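Local coordinates for BluB-like flavoprotein (Clostridium difficile 630, PDB 3EO8) that binds flavin mononucleotide and is probably an oxidoreductase of the nitroreductase family, at residues A[52-55]-A[56-59]; A[114-117]-A[118-122]; A[131-134]-A[135-138]; A[148-151]-A[152-156]. All blocks are in the same frame, centred on the assembly; numbering follows the deposited sequence.

Contact 1 (A[52-55]-A[56-59])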
loop_
_atom_site.group_PDB
_atom_site.type_symbol
_atom_site.label_atom_id
_atom_site.label_comp_id
_atom_site.label_asym_id
_atom_site.label_seq_id
_atom_site.Cartn_x
_atom_site.Cartn_y
_atom_site.Cartn_z
ATOM N N LYS A 52 -19.494 -13.723 -6.531
ATOM C CA LYS A 52 -20.210 -13.651 -7.793
ATOM C C LYS A 52 -21.730 -13.636 -7.588
ATOM O O LYS A 52 -22.484 -13.416 -8.549
ATOM C CB LYS A 52 -19.807 -14.828 -8.699
ATOM C CG LYS A 52 -18.402 -14.721 -9.291
ATOM C CD LYS A 52 -18.028 -15.999 -10.048
ATOM C CE LYS A 52 -16.604 -15.998 -10.553
ATOM N NZ LYS A 52 -16.385 -17.231 -11.364
ATOM N N ARG A 53 -22.172 -13.832 -6.350
ATOM C CA ARG A 53 -23.607 -13.936 -6.073
ATOM C C ARG A 53 -24.249 -12.555 -6.189
ATOM O O ARG A 53 -23.956 -11.656 -5.422
ATOM C CB ARG A 53 -23.846 -14.547 -4.683
ATOM C CG ARG A 53 -25.251 -15.079 -4.485
ATOM C CD ARG A 53 -25.596 -15.265 -3.010
ATOM N NE ARG A 53 -24.808 -16.312 -2.368
ATOM C CZ ARG A 53 -24.537 -16.380 -1.066
ATOM N NH1 ARG A 53 -24.943 -15.435 -0.225
ATOM N NH2 ARG A 53 -23.826 -17.390 -0.603
ATOM N N ARG A 54 -25.138 -12.390 -7.173
ATOM C CA ARG A 54 -25.696 -11.054 -7.478
ATOM C C ARG A 54 -26.425 -10.467 -6.296
ATOM O O ARG A 54 -26.279 -9.277 -6.011
ATOM C CB ARG A 54 -26.676 -11.038 -8.651
ATOM C CG ARG A 54 -26.129 -11.400 -10.001
ATOM C CD ARG A 54 -24.973 -10.505 -10.444
ATOM N NE ARG A 54 -25.132 -9.079 -10.196
ATOM C CZ ARG A 54 -24.223 -8.169 -10.570
ATOM N NH1 ARG A 54 -23.126 -8.546 -11.234
ATOM N NH2 ARG A 54 -24.407 -6.876 -10.269
ATOM N N ASP A 55 -27.203 -11.284 -5.591
ATOM C CA ASP A 55 -28.027 -10.710 -4.543
ATOM C C ASP A 55 -27.184 -10.184 -3.399
ATOM O O ASP A 55 -27.601 -9.258 -2.724
ATOM C CB ASP A 55 -29.075 -11.686 -4.023
ATOM C CG ASP A 55 -28.488 -12.706 -3.105
ATOM O OD1 ASP A 55 -27.855 -13.645 -3.629
ATOM O OD2 ASP A 55 -28.629 -12.535 -1.862
ATOM N N LEU A 56 -26.040 -10.814 -3.128
ATOM C CA LEU A 56 -25.132 -10.319 -2.090
ATOM C C LEU A 56 -24.495 -8.995 -2.528
ATOM O O LEU A 56 -24.379 -8.055 -1.754
ATOM C CB LEU A 56 -24.072 -11.386 -1.784
ATOM C CG LEU A 56 -22.992 -11.087 -0.766
ATOM C CD1 LEU A 56 -23.567 -10.550 0.547
ATOM C CD2 LEU A 56 -22.194 -12.369 -0.535
HETATM N N MSE A 57 -24.097 -8.913 -3.791
HETATM C CA MSE A 57 -23.572 -7.648 -4.346
HETATM C C MSE A 57 -24.602 -6.531 -4.201
HETATM O O MSE A 57 -24.256 -5.390 -3.886
HETATM C CB MSE A 57 -23.182 -7.836 -5.830
HETATM C CG MSE A 57 -21.943 -8.671 -5.992
HETATM SE SE MSE A 57 -21.622 -9.277 -7.823
HETATM C CE MSE A 57 -21.001 -7.593 -8.488
ATOM N N GLU A 58 -25.876 -6.849 -4.390
ATOM C CA GLU A 58 -26.909 -5.821 -4.290
ATOM C C GLU A 58 -27.150 -5.466 -2.835
ATOM O O GLU A 58 -27.428 -4.308 -2.499
ATOM C CB GLU A 58 -28.224 -6.303 -4.900
ATOM C CG GLU A 58 -28.126 -6.585 -6.396
ATOM C CD GLU A 58 -28.125 -5.331 -7.250
ATOM O OE1 GLU A 58 -28.361 -4.227 -6.691
ATOM O OE2 GLU A 58 -27.895 -5.457 -8.485
ATOM N N LYS A 59 -27.098 -6.474 -1.960
ATOM C CA LYS A 59 -27.249 -6.227 -0.538
ATOM C C LYS A 59 -26.160 -5.309 0.003
ATOM O O LYS A 59 -26.414 -4.469 0.851
ATOM C CB LYS A 59 -27.310 -7.556 0.242
ATOM C CG LYS A 59 -28.672 -8.233 0.118
ATOM C CD LYS A 59 -28.696 -9.630 0.698
ATOM C CE LYS A 59 -30.092 -10.280 0.572
ATOM N NZ LYS A 59 -30.300 -10.853 -0.795
HETATM O O HOH W 1 -30.651 -8.624 -2.972
#
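Asp55 and Lys59, one helical turn apart, are joined by a salt bridge in which Lys59 NZ lies 2.6 Å from Asp55 OD2, on the anti lone pair of that oxygen. The lysine chain runs extended past the Asp55 carbonyl and turns only at its last bond (chi4 81°), which brings NZ round to OD2. A water accepts from Lys59 NZ and donates to Asp55 O, a second link between the same two residues.

Backbone bonds begin the helix: Met57 (selenomethionine) N bonds to Arg53 O, Glu58 N to Arg54 O at 2.9 Å, and Lys59 N to Asp55 O.

Round Arg54 the contact is mixed. Its chain folds back at chi2 and chi3, and Met57 lies over one face of the guanidinium, CE 3.6 Å from Arg54 NH1. Glu58 OE2 stands near the edge of that group, 4.2 Å from Arg54 NH2, beyond a salt bridge; the carbonyls of Leu98 and Ala100 take the Arg54 N-H groups instead.

With Arg53 as N-cap residue, this is the first turn of helix 54-75, entered from strand 47-51 through Lys52 and Arg53 in the nitroreductase fold.

Contact 2 (A[114-117]-A[118-122])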
loop_
_atom_site.group_PDB
_atom_site.type_symbol
_atom_site.label_atom_id
_atom_site.label_comp_id
_atom_site.label_asym_id
_atom_site.label_seq_id
_atom_site.Cartn_x
_atom_site.Cartn_y
_atom_site.Cartn_z
ATOM N N SER A 114 7.663 -1.636 13.301
ATOM C CA SER A 114 8.849 -1.491 14.129
ATOM C C SER A 114 8.807 -0.166 14.824
ATOM O O SER A 114 8.380 0.824 14.243
ATOM C CB SER A 114 10.101 -1.567 13.263
ATOM O OG SER A 114 9.958 -2.651 12.351
ATOM N N GLY A 115 9.240 -0.142 16.079
ATOM C CA GLY A 115 9.148 1.030 16.905
ATOM C C GLY A 115 7.974 0.944 17.859
ATOM O O GLY A 115 8.018 1.477 18.951
ATOM N N TYR A 116 6.915 0.254 17.459
ATOM C CA TYR A 116 5.690 0.242 18.254
ATOM C C TYR A 116 5.869 -0.381 19.625
ATOM O O TYR A 116 5.623 0.255 20.667
ATOM C CB TYR A 116 4.579 -0.497 17.493
ATOM C CG TYR A 116 3.254 -0.482 18.207
ATOM C CD1 TYR A 116 2.932 -1.473 19.129
ATOM C CD2 TYR A 116 2.330 0.521 17.995
ATOM C CE1 TYR A 116 1.737 -1.465 19.809
ATOM C CE2 TYR A 116 1.101 0.524 18.675
ATOM C CZ TYR A 116 0.831 -0.481 19.576
ATOM O OH TYR A 116 -0.355 -0.527 20.267
ATOM N N TYR A 117 6.279 -1.636 19.653
ATOM C CA TYR A 117 6.430 -2.300 20.944
ATOM C C TYR A 117 7.603 -1.744 21.766
ATOM O O TYR A 117 7.569 -1.714 22.988
ATOM C CB TYR A 117 6.516 -3.809 20.737
ATOM C CG TYR A 117 5.214 -4.362 20.188
ATOM C CD1 TYR A 117 4.068 -4.399 20.970
ATOM C CD2 TYR A 117 5.129 -4.837 18.882
ATOM C CE1 TYR A 117 2.861 -4.901 20.460
ATOM C CE2 TYR A 117 3.927 -5.330 18.365
ATOM C CZ TYR A 117 2.808 -5.353 19.163
ATOM O OH TYR A 117 1.627 -5.860 18.658
ATOM N N GLU A 118 8.641 -1.308 21.073
ATOM C CA GLU A 118 9.792 -0.686 21.711
ATOM C C GLU A 118 9.382 0.612 22.416
ATOM O O GLU A 118 9.736 0.834 23.562
ATOM C CB GLU A 118 10.876 -0.446 20.670
ATOM C CG GLU A 118 11.442 -1.757 20.052
ATOM C CD GLU A 118 10.695 -2.304 18.839
ATOM O OE1 GLU A 118 9.697 -1.713 18.395
ATOM O OE2 GLU A 118 11.155 -3.345 18.292
ATOM N N LEU A 119 8.600 1.456 21.738
ATOM C CA LEU A 119 8.138 2.700 22.326
ATOM C C LEU A 119 7.118 2.479 23.434
ATOM O O LEU A 119 7.168 3.167 24.446
ATOM C CB LEU A 119 7.585 3.633 21.252
ATOM C CG LEU A 119 8.646 4.260 20.345
ATOM C CD1 LEU A 119 7.975 4.966 19.190
ATOM C CD2 LEU A 119 9.524 5.222 21.128
ATOM N N GLU A 120 6.212 1.517 23.250
ATOM C CA GLU A 120 5.271 1.104 24.304
ATOM C C GLU A 120 5.996 0.623 25.544
ATOM O O GLU A 120 5.571 0.901 26.664
ATOM C CB GLU A 120 4.389 -0.063 23.843
ATOM C CG GLU A 120 3.513 0.212 22.665
ATOM C CD GLU A 120 2.050 0.160 23.012
ATOM O OE1 GLU A 120 1.606 -0.928 23.498
ATOM O OE2 GLU A 120 1.357 1.195 22.772
ATOM N N LEU A 121 7.092 -0.103 25.355
ATOM C CA LEU A 121 7.810 -0.677 26.476
ATOM C C LEU A 121 8.269 0.417 27.421
ATOM O O LEU A 121 8.280 0.221 28.617
ATOM C CB LEU A 121 9.043 -1.461 25.998
ATOM C CG LEU A 121 9.841 -2.207 27.086
ATOM C CD1 LEU A 121 8.974 -3.277 27.747
ATOM C CD2 LEU A 121 11.118 -2.804 26.500
ATOM N N ILE A 122 8.652 1.557 26.851
ATOM C CA ILE A 122 9.237 2.683 27.595
ATOM C C ILE A 122 8.220 3.788 27.847
ATOM O O ILE A 122 8.593 4.901 28.222
ATOM C CB ILE A 122 10.516 3.263 26.873
ATOM C CG1 ILE A 122 10.222 3.815 25.475
ATOM C CG2 ILE A 122 11.579 2.191 26.742
ATOM C CD1 ILE A 122 11.416 4.536 24.866
HETATM O O HOH W 2 7.687 -3.219 17.406
#
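Glu118 turns back on Gly115 to close the N-terminus of helix 116-121: its OE1 accepts the Gly115 N-H, the side chain of the third residue after the N-cap bonding to the N-cap backbone as in half of a capping box. The reciprocal half is absent, since the N-cap residue is a glycine and has no side chain to offer.

Among the hydrogen bonds, Gly115 N lies 2.8 Å from Glu118 OE1 and meets it from above the carboxylate plane, 44° out of it. The bend of the glutamate at chi2 (88°) carries OE1 back to the start of the helix. The same oxygen takes a bond from a water that accepts from Tyr117 N, which ties a backbone N-H of the first turn to the carboxylate. The backbone contributes Leu119 N to Gly115 O, Glu120 N to Tyr116 O and Leu121 N to Tyr117 O. A positive phi at Gly115 suits a residue without a side chain. Tyr117 OH bonds to Asn112.

Nonpolar contacts gather round two aromatic rings and a leucine. Leu119 packs on Ile129 of helix 126-133, while Glu118 packs on Phe86 of the second subunit. The Tyr117 ring has Tyr116 CD1 3.5 Å above its plane, over its centre.

Glu120 lies across one face of the Tyr116 ring, its carboxylate stacked with the ring at 20° between planes, and Glu120 CG makes a CH-pi contact 4.1 Å from the ring centroid.

Contact 3 (A[131-134]-A[135-138])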
loop_
_atom_site.group_PDB
_atom_site.type_symbol
_atom_site.label_atom_id
_atom_site.label_comp_id
_atom_site.label_asym_id
_atom_site.label_seq_id
_atom_site.Cartn_x
_atom_site.Cartn_y
_atom_site.Cartn_z
ATOM N N LYS A 131 2.760 8.499 15.262
ATOM C CA LYS A 131 3.525 8.916 14.080
ATOM C C LYS A 131 3.979 7.749 13.212
ATOM O O LYS A 131 4.112 7.911 11.998
ATOM C CB LYS A 131 4.728 9.751 14.478
ATOM C CG LYS A 131 4.318 11.056 15.199
ATOM C CD LYS A 131 5.493 11.928 15.579
ATOM C CE LYS A 131 5.005 13.174 16.313
ATOM N NZ LYS A 131 6.156 14.002 16.800
ATOM N N LEU A 132 4.183 6.565 13.796
ATOM C CA LEU A 132 4.510 5.387 12.970
ATOM C C LEU A 132 3.394 5.072 11.983
ATOM O O LEU A 132 3.645 4.528 10.898
ATOM C CB LEU A 132 4.822 4.152 13.845
ATOM C CG LEU A 132 5.954 4.358 14.879
ATOM C CD1 LEU A 132 6.012 3.233 15.905
ATOM C CD2 LEU A 132 7.295 4.545 14.136
ATOM N N PHE A 133 2.151 5.401 12.357
ATOM C CA PHE A 133 1.012 4.998 11.565
ATOM C C PHE A 133 0.614 5.973 10.456
ATOM O O PHE A 133 -0.164 5.590 9.573
ATOM C CB PHE A 133 -0.180 4.703 12.461
ATOM C CG PHE A 133 -0.011 3.474 13.299
ATOM C CD1 PHE A 133 -0.300 2.231 12.781
ATOM C CD2 PHE A 133 0.394 3.566 14.632
ATOM C CE1 PHE A 133 -0.154 1.095 13.534
ATOM C CE2 PHE A 133 0.541 2.419 15.404
ATOM C CZ PHE A 133 0.265 1.181 14.836
ATOM N N ILE A 134 1.160 7.195 10.454
ATOM C CA ILE A 134 0.895 8.125 9.340
ATOM C C ILE A 134 1.421 7.562 8.001
ATOM O O ILE A 134 1.003 7.999 6.942
ATOM C CB ILE A 134 1.413 9.574 9.597
ATOM C CG1 ILE A 134 2.938 9.665 9.573
ATOM C CG2 ILE A 134 0.854 10.136 10.875
ATOM C CD1 ILE A 134 3.426 11.146 9.548
ATOM N N ARG A 135 2.369 6.628 8.068
ATOM C CA ARG A 135 2.851 5.929 6.882
ATOM C C ARG A 135 2.483 4.452 6.949
ATOM O O ARG A 135 3.029 3.653 6.202
ATOM C CB ARG A 135 4.362 6.129 6.717
ATOM C CG ARG A 135 5.200 5.614 7.829
ATOM C CD ARG A 135 5.470 6.652 8.905
ATOM N NE ARG A 135 6.259 7.756 8.388
ATOM C CZ ARG A 135 6.619 8.828 9.083
ATOM N NH1 ARG A 135 6.307 8.950 10.372
ATOM N NH2 ARG A 135 7.360 9.777 8.512
ATOM N N ASN A 136 1.472 4.139 7.762
ATOM C CA ASN A 136 0.917 2.781 7.912
ATOM C C ASN A 136 1.562 1.668 7.054
ATOM O O ASN A 136 1.075 1.339 5.967
ATOM C CB ASN A 136 -0.599 2.814 7.668
ATOM C CG ASN A 136 -1.320 1.756 8.426
ATOM O OD1 ASN A 136 -0.930 0.584 8.392
ATOM N ND2 ASN A 136 -2.338 2.154 9.174
ATOM N N PRO A 137 2.685 1.091 7.540
ATOM C CA PRO A 137 3.327 -0.027 6.833
ATOM C C PRO A 137 2.398 -1.227 6.550
ATOM O O PRO A 137 2.504 -1.872 5.498
ATOM C CB PRO A 137 4.541 -0.337 7.719
ATOM C CG PRO A 137 4.867 1.005 8.370
ATOM C CD PRO A 137 3.476 1.516 8.711
ATOM N N GLY A 138 1.430 -1.492 7.429
ATOM C CA GLY A 138 0.429 -2.537 7.144
ATOM C C GLY A 138 -0.353 -2.297 5.864
ATOM O O GLY A 138 -0.672 -3.225 5.111
HETATM O O HOH W 3 -3.175 4.954 9.418
#
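Phe133 to Asn136 form a type I beta turn, closed by Asn136 N bonding to Phe133 O at 2.8 Å, as the chain leaves helix 126-133 and enters helix 137-155 at the N-cap residue Asn136.

Arg135 folds back over the turn. Its CG sits between the backbone N and the carbonyl carbon (chi1 61°), and bends at chi2 and chi3 bring NH1 to within 2.9 Å of Lys131 O. That donor comes from above the carbonyl plane, 47° out of it. Ile134 lies alongside, pointing the same way, and lays CG1 3.4 Å above one face of the guanidinium, toward its rim. Arg135 NH2 bonds to Leu190 O of the second subunit, so the group bridges a helix end and the dimer interface.

Asn136 ND2 stands 4.1 Å from Phe133 CD1 at the edge of the ring, and a water accepts from Asn136 ND2 while donating to Phe133 O. Asn136 OD1 caps Met139 N.

Pro137, part of the flavin mononucleotide pocket, follows the cap at once and packs on Pro113 of its own chain and on Thr164 of the second subunit. The turn thus links helix 126-133 to the start of helix 137-155, beside the cofactor and against the neighbouring chain.

Contact 4 (A[148-151]-A[152-156])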
loop_
_atom_site.group_PDB
_atom_site.type_symbol
_atom_site.label_atom_id
_atom_site.label_comp_id
_atom_site.label_asym_id
_atom_site.label_seq_id
_atom_site.Cartn_x
_atom_site.Cartn_y
_atom_site.Cartn_z
ATOM N N ASN A 148 -0.298 -6.526 -7.016
ATOM C CA ASN A 148 0.044 -7.799 -7.638
ATOM C C ASN A 148 -1.195 -8.484 -8.248
ATOM O O ASN A 148 -1.145 -9.028 -9.352
ATOM C CB ASN A 148 0.701 -8.731 -6.596
ATOM C CG ASN A 148 2.201 -8.497 -6.416
ATOM O OD1 ASN A 148 2.752 -7.484 -6.832
ATOM N ND2 ASN A 148 2.861 -9.457 -5.755
ATOM N N PHE A 149 -2.305 -8.441 -7.521
ATOM C CA PHE A 149 -3.603 -8.943 -7.990
ATOM C C PHE A 149 -4.006 -8.175 -9.254
ATOM O O PHE A 149 -4.329 -8.776 -10.283
ATOM C CB PHE A 149 -4.665 -8.720 -6.918
ATOM C CG PHE A 149 -5.998 -9.358 -7.201
ATOM C CD1 PHE A 149 -6.855 -8.845 -8.171
ATOM C CD2 PHE A 149 -6.446 -10.430 -6.416
ATOM C CE1 PHE A 149 -8.107 -9.433 -8.414
ATOM C CE2 PHE A 149 -7.687 -11.003 -6.661
ATOM C CZ PHE A 149 -8.504 -10.509 -7.657
ATOM N N THR A 150 -3.979 -6.857 -9.158
ATOM C CA THR A 150 -4.363 -5.953 -10.255
ATOM C C THR A 150 -3.617 -6.238 -11.562
ATOM O O THR A 150 -4.211 -6.360 -12.653
ATOM C CB THR A 150 -4.105 -4.510 -9.810
ATOM O OG1 THR A 150 -4.984 -4.217 -8.719
ATOM C CG2 THR A 150 -4.337 -3.505 -10.955
ATOM N N LEU A 151 -2.301 -6.355 -11.453
ATOM C CA LEU A 151 -1.484 -6.587 -12.622
ATOM C C LEU A 151 -1.757 -7.974 -13.198
ATOM O O LEU A 151 -1.765 -8.175 -14.426
ATOM C CB LEU A 151 -0.001 -6.392 -12.276
ATOM C CG LEU A 151 0.414 -4.977 -11.833
ATOM C CD1 LEU A 151 1.877 -4.971 -11.533
ATOM C CD2 LEU A 151 0.045 -3.881 -12.922
ATOM N N SER A 152 -1.982 -8.939 -12.314
ATOM C CA SER A 152 -2.235 -10.314 -12.728
ATOM C C SER A 152 -3.557 -10.439 -13.457
ATOM O O SER A 152 -3.657 -11.150 -14.456
ATOM C CB SER A 152 -2.193 -11.234 -11.506
ATOM O OG SER A 152 -0.914 -11.150 -10.899
ATOM N N ALA A 153 -4.561 -9.739 -12.951
ATOM C CA ALA A 153 -5.865 -9.649 -13.637
ATOM C C ALA A 153 -5.677 -9.202 -15.076
ATOM O O ALA A 153 -6.213 -9.821 -15.996
ATOM C CB ALA A 153 -6.812 -8.683 -12.902
ATOM N N ILE A 154 -4.875 -8.149 -15.283
ATOM C CA ILE A 154 -4.619 -7.628 -16.650
ATOM C C ILE A 154 -3.896 -8.646 -17.543
ATOM O O ILE A 154 -4.301 -8.918 -18.698
ATOM C CB ILE A 154 -3.843 -6.276 -16.597
ATOM C CG1 ILE A 154 -4.690 -5.180 -15.931
ATOM C CG2 ILE A 154 -3.473 -5.830 -18.027
ATOM C CD1 ILE A 154 -3.878 -4.096 -15.283
ATOM N N GLU A 155 -2.875 -9.302 -17.000
ATOM C CA GLU A 155 -2.190 -10.344 -17.760
ATOM C C GLU A 155 -3.128 -11.433 -18.244
ATOM O O GLU A 155 -2.930 -11.981 -19.321
ATOM C CB GLU A 155 -1.076 -11.003 -16.949
ATOM C CG GLU A 155 -0.369 -12.083 -17.724
ATOM C CD GLU A 155 0.840 -12.678 -17.026
ATOM O OE1 GLU A 155 0.859 -12.718 -15.786
ATOM O OE2 GLU A 155 1.766 -13.125 -17.748
ATOM N N LEU A 156 -4.118 -11.772 -17.425
ATOM C CA LEU A 156 -5.054 -12.859 -17.730
ATOM C C LEU A 156 -6.223 -12.435 -18.650
ATOM O O LEU A 156 -7.062 -13.271 -19.025
ATOM C CB LEU A 156 -5.574 -13.479 -16.412
ATOM C CG LEU A 156 -4.492 -14.252 -15.626
ATOM C CD1 LEU A 156 -4.850 -14.441 -14.198
ATOM C CD2 LEU A 156 -4.187 -15.611 -16.297
#
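Asn148 to Glu155 form the last turns of helix 137-155, with regular bonds from Ser152 N to Asn148 O, Ala153 N to Phe149 O (2.8 Å), Ile154 N to Thr150 O and Glu155 N to Leu151 O.

The side chain that adds to this pattern is Ser152. Its OG, anti to the carbonyl carbon (chi1 -60°), leans back along the helix and donates to Asn148 O at 2.6 Å. Ser152 N lies 3.1 Å from the same oxygen, and the two donors approach from opposite faces of the carbonyl plane. Ser152 OG is also bonded by Gln5 NE2 of the second subunit, which reaches Glu155 OE1 as well.

Ile154 places both CG1 and CD1 3.5 Å from Thr150 O, and its CD1 comes 4.4 Å from Thr150 CG2. Both residues touch Arg11, which binds the flavin. Phe149 and Ala153, four residues apart, face Met30 of helix 24-35 and Leu196 of strand 189-197, while Leu151 packs on Leu4 of the second subunit. Asn148 ND2 bonds to Ala33 O.

Within this buried stretch of helix Asn148 O is held by two donors, while the Ser152 hydroxyl both donates to it and accepts from Gln5 of the second subunit, so the bonds run on across the dimer interface.

Contact 4 is the buried one, while contacts 1, 2 and 3 mix buried and exposed residues. Contacts 3 and 4 belong to the beginning and end of helix 137-155, their centres about 27 Å apart. Contacts 2 and 3 touch directly: Leu132 packs on Gly115 and Tyr116, and the Tyr116 ring meets that of Phe133, joining helices 116-121 and 126-133. Contact 1 stands apart, across the centre of the chain from contacts 2 and 3. Chemistry follows place: a charged pair at the partly exposed helix start of contact 1, carboxylate and amide caps in contacts 2 and 3, a hydroxyl-to-carbonyl bond in contact 4. All four touch the second subunit.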